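Local coordinates for protein amidase (Bacillus anthracis, PDB 5EWQ) that probably hydrolyses carboxylic amides to carboxylates and ammonia, as a member of the amidase family to which the glutamyl-tRNA(Gln) amidotransferase A subunit also belongs, at residues A274-N278 and I299-K303; I389-K394 and Q405-E409; V469-Y473 and K506-P510. All coordinates share one frame. Residue numbers count along the deposited sequence, not the author numbering.

Interaction 1: A274-N278 and I299-K303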
loop_
_atom_site.group_PDB
_atom_site.type_symbol
_atom_site.label_atom_id
_atom_site.label_comp_id
_atom_site.label_asym_id
_atom_site.label_seq_id
_atom_site.Cartn_x
_atom_site.Cartn_y
_atom_site.Cartn_z
ATOM N N ALA A 274 -8.725 -7.638 4.061
ATOM C CA ALA A 274 -9.790 -7.256 4.981
ATOM C C ALA A 274 -9.420 -7.604 6.418
ATOM O O ALA A 274 -9.849 -6.936 7.360
ATOM C CB ALA A 274 -11.091 -7.932 4.591
ATOM N N THR A 275 -8.624 -8.655 6.576
ATOM C CA THR A 275 -8.152 -9.075 7.891
ATOM C C THR A 275 -7.276 -7.993 8.513
ATOM O O THR A 275 -7.435 -7.645 9.684
ATOM C CB THR A 275 -7.361 -10.393 7.808
ATOM O OG1 THR A 275 -8.229 -11.442 7.360
ATOM C CG2 THR A 275 -6.793 -10.761 9.165
ATOM N N LEU A 276 -6.355 -7.461 7.717
ATOM C CA LEU A 276 -5.481 -6.383 8.159
ATOM C C LEU A 276 -6.264 -5.090 8.357
ATOM O O LEU A 276 -5.954 -4.290 9.241
ATOM C CB LEU A 276 -4.351 -6.167 7.148
ATOM C CG LEU A 276 -3.336 -5.068 7.464
ATOM C CD1 LEU A 276 -2.610 -5.374 8.760
ATOM C CD2 LEU A 276 -2.350 -4.909 6.321
ATOM N N PHE A 277 -7.288 -4.899 7.530
ATOM C CA PHE A 277 -8.090 -3.680 7.547
ATOM C C PHE A 277 -8.900 -3.543 8.835
ATOM O O PHE A 277 -9.365 -2.454 9.173
ATOM C CB PHE A 277 -9.019 -3.650 6.330
ATOM C CG PHE A 277 -9.753 -2.353 6.153
ATOM C CD1 PHE A 277 -9.059 -1.168 5.972
ATOM C CD2 PHE A 277 -11.137 -2.321 6.147
ATOM C CE1 PHE A 277 -9.733 0.028 5.804
ATOM C CE2 PHE A 277 -11.817 -1.129 5.977
ATOM C CZ PHE A 277 -11.113 0.046 5.803
ATOM N N ASN A 278 -9.061 -4.650 9.553
ATOM C CA ASN A 278 -9.810 -4.652 10.805
ATOM C C ASN A 278 -9.105 -3.883 11.920
ATOM O O ASN A 278 -9.756 -3.258 12.756
ATOM C CB ASN A 278 -10.074 -6.087 11.265
ATOM C CG ASN A 278 -11.107 -6.794 10.410
ATOM O OD1 ASN A 278 -12.003 -6.162 9.849
ATOM N ND2 ASN A 278 -10.991 -8.112 10.310
ATOM N N ILE A 299 -16.374 -3.234 12.525
ATOM C CA ILE A 299 -16.916 -4.453 11.935
ATOM C C ILE A 299 -15.817 -5.444 11.561
ATOM O O ILE A 299 -14.657 -5.069 11.395
ATOM C CB ILE A 299 -17.751 -4.142 10.672
ATOM C CG1 ILE A 299 -18.294 -2.712 10.720
ATOM C CG2 ILE A 299 -18.880 -5.151 10.508
ATOM C CD1 ILE A 299 -19.042 -2.301 9.471
ATOM N N ASP A 300 -16.194 -6.714 11.435
ATOM C CA ASP A 300 -15.287 -7.742 10.938
ATOM C C ASP A 300 -15.506 -7.911 9.437
ATOM O O ASP A 300 -16.511 -8.479 9.009
ATOM C CB ASP A 300 -15.512 -9.067 11.674
ATOM C CG ASP A 300 -14.356 -10.039 11.504
ATOM O OD1 ASP A 300 -13.617 -9.926 10.504
ATOM O OD2 ASP A 300 -14.188 -10.919 12.374
ATOM N N TYR A 301 -14.562 -7.416 8.644
ATOM C CA TYR A 301 -14.706 -7.407 7.191
ATOM C C TYR A 301 -14.364 -8.747 6.542
ATOM O O TYR A 301 -14.088 -8.806 5.346
ATOM C CB TYR A 301 -13.828 -6.308 6.581
ATOM C CG TYR A 301 -14.286 -4.901 6.899
ATOM C CD1 TYR A 301 -15.225 -4.260 6.100
ATOM C CD2 TYR A 301 -13.776 -4.212 7.991
ATOM C CE1 TYR A 301 -15.645 -2.975 6.383
ATOM C CE2 TYR A 301 -14.191 -2.925 8.282
ATOM C CZ TYR A 301 -15.126 -2.312 7.474
ATOM O OH TYR A 301 -15.545 -1.032 7.758
ATOM N N THR A 302 -14.389 -9.820 7.326
ATOM C CA THR A 302 -14.046 -11.142 6.808
ATOM C C THR A 302 -15.204 -12.129 6.930
ATOM O O THR A 302 -15.120 -13.256 6.442
ATOM C CB THR A 302 -12.818 -11.727 7.533
ATOM O OG1 THR A 302 -13.090 -11.829 8.936
ATOM C CG2 THR A 302 -11.600 -10.841 7.319
ATOM N N LYS A 303 -16.284 -11.704 7.577
ATOM C CA LYS A 303 -17.434 -12.577 7.787
ATOM C C LYS A 303 -18.381 -12.567 6.590
ATOM O O LYS A 303 -18.703 -13.617 6.035
ATOM C CB LYS A 303 -18.193 -12.172 9.054
ATOM C CG LYS A 303 -17.369 -12.260 10.328
ATOM C CD LYS A 303 -18.222 -11.994 11.558
ATOM C CE LYS A 303 -19.248 -13.097 11.769
ATOM N NZ LYS A 303 -18.600 -14.416 12.016
#
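A helix can hold an irregular loop through one well-placed amide, and Asn278 does this here. Helix 270-280 packs on the mixed sheet of the amidase fold through Leu276, which touches Leu219 and Val221, and the loop leads on toward strand 314-317. Asn278 OD1 accepts from the backbone N of Tyr301 at 3.1 Å and almost linearly (177°), so a loop NH is satisfied by a side chain of the helix. On the same amide, Asn278 ND2 makes a weak bond to Asp300 OD1 (3.2 Å, 129°). Asp300 OD1 is chiefly engaged within its own loop: it accepts from Thr302 N at 3.3 Å, which makes an Asx turn, and from Thr302 OG1 at 2.5 Å.

Van der Waals packing completes the joint. Ala274 CB lies 3.8 Å from Tyr301 CB, Thr302 CG2 reaches Thr275 OG1 at 3.4 Å, and the Phe277 and Tyr301 rings meet obliquely, with CD2 of each 3.7 Å apart. Two further hydroxyls find partners outside the two segments: Thr275 OG1 bonds Lys271 O one turn back, and Tyr301 OH bonds Arg247. With these groups matched, the loop can lie against the helix without stranding its backbone NH at a partly buried interface.

Interaction 2: I389-K394 and Q405-E409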
loop_
_atom_site.group_PDB
_atom_site.type_symbol
_atom_site.label_atom_id
_atom_site.label_comp_id
_atom_site.label_asym_id
_atom_site.label_seq_id
_atom_site.Cartn_x
_atom_site.Cartn_y
_atom_site.Cartn_z
ATOM N N ILE A 389 16.015 20.550 4.013
ATOM C CA ILE A 389 16.124 19.355 3.183
ATOM C C ILE A 389 16.746 19.686 1.833
ATOM O O ILE A 389 17.672 19.009 1.379
ATOM C CB ILE A 389 14.750 18.698 2.954
ATOM C CG1 ILE A 389 14.166 18.214 4.279
ATOM C CG2 ILE A 389 14.864 17.542 1.972
ATOM C CD1 ILE A 389 12.740 17.732 4.180
ATOM N N ILE A 390 16.227 20.733 1.198
ATOM C CA ILE A 390 16.716 21.182 -0.100
ATOM C C ILE A 390 18.205 21.512 -0.045
ATOM O O ILE A 390 18.964 21.161 -0.950
ATOM C CB ILE A 390 15.932 22.417 -0.592
ATOM C CG1 ILE A 390 14.449 22.075 -0.751
ATOM C CG2 ILE A 390 16.501 22.930 -1.902
ATOM C CD1 ILE A 390 13.597 23.238 -1.214
ATOM N N ALA A 391 18.618 22.176 1.029
ATOM C CA ALA A 391 20.019 22.521 1.226
ATOM C C ALA A 391 20.853 21.275 1.505
ATOM O O ALA A 391 22.015 21.191 1.108
ATOM C CB ALA A 391 20.163 23.522 2.360
ATOM N N PHE A 392 20.249 20.310 2.189
ATOM C CA PHE A 392 20.927 19.064 2.533
ATOM C C PHE A 392 21.215 18.226 1.292
ATOM O O PHE A 392 22.309 17.681 1.139
ATOM C CB PHE A 392 20.086 18.260 3.528
ATOM C CG PHE A 392 20.708 16.954 3.935
ATOM C CD1 PHE A 392 21.611 16.898 4.983
ATOM C CD2 PHE A 392 20.383 15.780 3.274
ATOM C CE1 PHE A 392 22.182 15.700 5.361
ATOM C CE2 PHE A 392 20.952 14.579 3.648
ATOM C CZ PHE A 392 21.852 14.537 4.694
ATOM N N ASN A 393 20.224 18.123 0.412
ATOM C CA ASN A 393 20.353 17.333 -0.807
ATOM C C ASN A 393 21.394 17.900 -1.767
ATOM O O ASN A 393 22.062 17.153 -2.482
ATOM C CB ASN A 393 19.000 17.231 -1.516
ATOM C CG ASN A 393 17.983 16.433 -0.723
ATOM O OD1 ASN A 393 18.340 15.554 0.062
ATOM N ND2 ASN A 393 16.705 16.734 -0.929
ATOM N N LYS A 394 21.526 19.222 -1.773
ATOM C CA LYS A 394 22.458 19.906 -2.665
ATOM C C LYS A 394 23.918 19.543 -2.392
ATOM O O LYS A 394 24.753 19.585 -3.295
ATOM C CB LYS A 394 22.282 21.423 -2.551
ATOM C CG LYS A 394 21.100 21.991 -3.320
ATOM C CD LYS A 394 20.963 23.486 -3.063
ATOM C CE LYS A 394 20.153 24.180 -4.148
ATOM N NZ LYS A 394 18.746 23.705 -4.210
ATOM N N GLN A 405 15.194 17.441 -7.390
ATOM C CA GLN A 405 14.198 17.720 -6.361
ATOM C C GLN A 405 13.326 18.911 -6.749
ATOM O O GLN A 405 13.019 19.766 -5.919
ATOM C CB GLN A 405 14.879 17.977 -5.015
ATOM C CG GLN A 405 15.974 19.033 -5.061
ATOM C CD GLN A 405 16.562 19.328 -3.694
ATOM O OE1 GLN A 405 16.129 18.771 -2.686
ATOM N NE2 GLN A 405 17.552 20.209 -3.656
ATOM N N THR A 406 12.923 18.949 -8.015
ATOM C CA THR A 406 12.161 20.069 -8.562
ATOM C C THR A 406 10.816 20.270 -7.863
ATOM O O THR A 406 10.381 21.404 -7.654
ATOM C CB THR A 406 11.910 19.881 -10.072
ATOM O OG1 THR A 406 13.145 19.567 -10.730
ATOM C CG2 THR A 406 11.323 21.146 -10.683
ATOM N N LEU A 407 10.164 19.170 -7.500
ATOM C CA LEU A 407 8.827 19.234 -6.913
ATOM C C LEU A 407 8.815 19.850 -5.515
ATOM O O LEU A 407 7.964 20.687 -5.211
ATOM C CB LEU A 407 8.202 17.839 -6.870
ATOM C CG LEU A 407 7.569 17.375 -8.183
ATOM C CD1 LEU A 407 7.153 15.916 -8.101
ATOM C CD2 LEU A 407 6.377 18.253 -8.523
ATOM N N ILE A 408 9.754 19.441 -4.668
ATOM C CA ILE A 408 9.813 19.970 -3.309
ATOM C C ILE A 408 10.391 21.381 -3.309
ATOM O O ILE A 408 10.191 22.143 -2.362
ATOM C CB ILE A 408 10.646 19.068 -2.374
ATOM C CG1 ILE A 408 12.126 19.104 -2.752
ATOM C CG2 ILE A 408 10.119 17.644 -2.400
ATOM C CD1 ILE A 408 13.001 18.279 -1.836
ATOM N N GLU A 409 11.106 21.726 -4.374
ATOM C CA GLU A 409 11.604 23.085 -4.547
ATOM C C GLU A 409 10.461 24.011 -4.941
ATOM O O GLU A 409 10.398 25.157 -4.500
ATOM C CB GLU A 409 12.713 23.133 -5.600
ATOM C CG GLU A 409 14.076 22.687 -5.094
ATOM C CD GLU A 409 15.128 22.689 -6.186
ATOM O OE1 GLU A 409 14.762 22.523 -7.368
ATOM O OE2 GLU A 409 16.323 22.859 -5.862
#
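Two short helical segments approach each other here without close backbone contact: the nearest CA atoms, those of Ile390 and Glu409, are 7.0 Å apart. Residues 389-394 lie on helix 386-394, whereas 405-409 form the start of helix 406-412, with Gln405 at the N-cap position and its O accepting from Glu409 N at 3.1 Å. The gap is therefore bridged by side chains, and Gln405 does most of the polar work. Its side chain sends NE2 to Ile390 O (3.2 Å, 174°), while OE1 receives Asn393 ND2 (2.8 Å, 176°), so both ends of the amide are used on one helix.

Two helices close in sequence, joined through the short helix 397-400, thus pack together through their side chains; the centre of the contact lies about 26 Å from the centre of the chain. Beneath the polar bridge, Ile408 CD1 packs on Ile390 CG1 at 4.2 Å and Ile389 CG2 at 4.3 Å, and Phe375 and Phe367 of helix 360-377 touch Ile389 and Ile408 respectively. Ile390 CD1 also rests 3.9 Å from Glu409 CG. At the solvent side, Lys394 NZ forms a salt bridge with Glu409 OE2 at 3.1 Å, its hydrogen bond weak.

Interaction 3: V469-Y473 and K506-P510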
loop_
_atom_site.group_PDB
_atom_site.type_symbol
_atom_site.label_atom_id
_atom_site.label_comp_id
_atom_site.label_asym_id
_atom_site.label_seq_id
_atom_site.Cartn_x
_atom_site.Cartn_y
_atom_site.Cartn_z
ATOM N N VAL A 469 -7.833 -5.487 -7.466
ATOM C CA VAL A 469 -7.834 -6.947 -7.529
ATOM C C VAL A 469 -7.160 -7.413 -8.819
ATOM O O VAL A 469 -7.482 -6.915 -9.898
ATOM C CB VAL A 469 -9.271 -7.518 -7.457
ATOM C CG1 VAL A 469 -9.258 -9.035 -7.568
ATOM C CG2 VAL A 469 -9.960 -7.084 -6.171
ATOM N N PRO A 470 -6.210 -8.361 -8.707
ATOM C CA PRO A 470 -5.486 -8.914 -9.858
ATOM C C PRO A 470 -6.411 -9.368 -10.987
ATOM O O PRO A 470 -7.216 -10.281 -10.797
ATOM C CB PRO A 470 -4.740 -10.108 -9.256
ATOM C CG PRO A 470 -4.518 -9.719 -7.839
ATOM C CD PRO A 470 -5.729 -8.925 -7.433
ATOM N N ALA A 471 -6.290 -8.732 -12.147
ATOM C CA ALA A 471 -7.173 -9.016 -13.272
ATOM C C ALA A 471 -6.505 -9.900 -14.321
ATOM O O ALA A 471 -7.145 -10.318 -15.285
ATOM C CB ALA A 471 -7.649 -7.719 -13.905
ATOM N N GLY A 472 -5.218 -10.179 -14.135
ATOM C CA GLY A 472 -4.499 -11.049 -15.046
ATOM C C GLY A 472 -3.202 -10.465 -15.566
ATOM O O GLY A 472 -2.593 -9.606 -14.929
ATOM N N TYR A 473 -2.777 -10.942 -16.732
ATOM C CA TYR A 473 -1.517 -10.519 -17.330
ATOM C C TYR A 473 -1.668 -10.371 -18.841
ATOM O O TYR A 473 -2.287 -11.211 -19.495
ATOM C CB TYR A 473 -0.404 -11.520 -17.004
ATOM C CG TYR A 473 -0.348 -11.920 -15.544
ATOM C CD1 TYR A 473 0.394 -11.182 -14.630
ATOM C CD2 TYR A 473 -1.041 -13.031 -15.081
ATOM C CE1 TYR A 473 0.445 -11.542 -13.296
ATOM C CE2 TYR A 473 -0.996 -13.397 -13.750
ATOM C CZ TYR A 473 -0.251 -12.651 -12.862
ATOM O OH TYR A 473 -0.203 -13.012 -11.534
ATOM N N LYS A 506 -9.676 -15.898 -10.301
ATOM C CA LYS A 506 -8.362 -16.400 -9.896
ATOM C C LYS A 506 -7.287 -16.101 -10.936
ATOM O O LYS A 506 -6.738 -17.014 -11.552
ATOM C CB LYS A 506 -8.420 -17.907 -9.629
ATOM C CG LYS A 506 -9.285 -18.302 -8.445
ATOM C CD LYS A 506 -9.279 -19.810 -8.245
ATOM C CE LYS A 506 -10.106 -20.214 -7.035
ATOM N NZ LYS A 506 -10.123 -21.692 -6.850
ATOM N N ASN A 507 -6.989 -14.821 -11.126
ATOM C CA ASN A 507 -6.020 -14.404 -12.132
ATOM C C ASN A 507 -4.590 -14.377 -11.606
ATOM O O ASN A 507 -3.637 -14.507 -12.375
ATOM C CB ASN A 507 -6.384 -13.024 -12.681
ATOM C CG ASN A 507 -7.761 -12.991 -13.313
ATOM O OD1 ASN A 507 -7.951 -13.450 -14.438
ATOM N ND2 ASN A 507 -8.729 -12.437 -12.592
ATOM N N ARG A 508 -4.443 -14.208 -10.297
ATOM C CA ARG A 508 -3.124 -14.029 -9.701
ATOM C C ARG A 508 -2.283 -15.300 -9.745
ATOM O O ARG A 508 -2.696 -16.350 -9.253
ATOM C CB ARG A 508 -3.247 -13.551 -8.254
ATOM C CG ARG A 508 -1.982 -12.892 -7.726
ATOM C CD ARG A 508 -1.991 -12.780 -6.212
ATOM N NE ARG A 508 -1.272 -13.884 -5.586
ATOM C CZ ARG A 508 0.031 -13.869 -5.322
ATOM N NH1 ARG A 508 0.758 -12.804 -5.629
ATOM N NH2 ARG A 508 0.608 -14.918 -4.750
ATOM N N LYS A 509 -1.101 -15.191 -10.341
ATOM C CA LYS A 509 -0.123 -16.273 -10.328
ATOM C C LYS A 509 1.132 -15.827 -9.586
ATOM O O LYS A 509 1.604 -14.706 -9.780
ATOM C CB LYS A 509 0.236 -16.706 -11.752
ATOM C CG LYS A 509 -0.894 -17.364 -12.524
ATOM C CD LYS A 509 -0.409 -17.837 -13.887
ATOM C CE LYS A 509 -1.512 -18.531 -14.666
ATOM N NZ LYS A 509 -1.033 -19.013 -15.991
ATOM N N PRO A 510 1.671 -16.703 -8.724
ATOM C CA PRO A 510 2.916 -16.419 -8.001
ATOM C C PRO A 510 4.077 -16.149 -8.955
ATOM O O PRO A 510 4.280 -16.913 -9.898
ATOM C CB PRO A 510 3.154 -17.699 -7.195
ATOM C CG PRO A 510 1.801 -18.311 -7.048
ATOM C CD PRO A 510 1.084 -17.994 -8.326
#
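Here the irregular C-terminal segment that follows helix 491-503 packs against the end of strand 466-473, a member of the large mixed sheet of the amidase fold. The strand is irregular here, because Ala471 and Gly472 both face Val480 of the neighbouring strand in a classic beta bulge. Asn507 lies beside it, with CB 3.4 Å from Gly472 N and ND2 donating to Pro470 O at 3.2 Å (136°); its OD1 is bonded by Lys334. At Gly472, with phi 129°, a CB would be jammed against the preceding carbonyl oxygen. Next along the loop, Arg508 CB packs on Pro470 CB at 3.9 Å, while its guanidinium turns away to Asn47. Tyr473 then reaches over the loop, and its OH accepts from Lys509 N at 2.6 Å, nearly straight (169°). The same hydroxyl is hydrogen-bonded to Ser237. A tail without regular structure is thus tied to the sheet by two side-chain bonds, each using a backbone group that no strand pairing between these segments satisfies.

All three contacts are partly buried, and in each a side chain supplies polar partners for backbone groups across the gap, but the settings differ. Interactions 1 and 3 fasten irregular segments to regular elements, a helix and a strand end respectively; their nearest atoms are about 10 Å apart, and helix 491-503 touches side chains in both. Interaction 2 joins two helices on the opposite side of the chain's centre from interaction 3, with about 26 Å between nearest atoms, and lies farthest from that centre. It alone carries a salt bridge across its segments. Interaction 1 adds an aromatic pair, whereas interaction 3 combines a tyrosine hydroxyl and an asparagine amide beside a bulged strand.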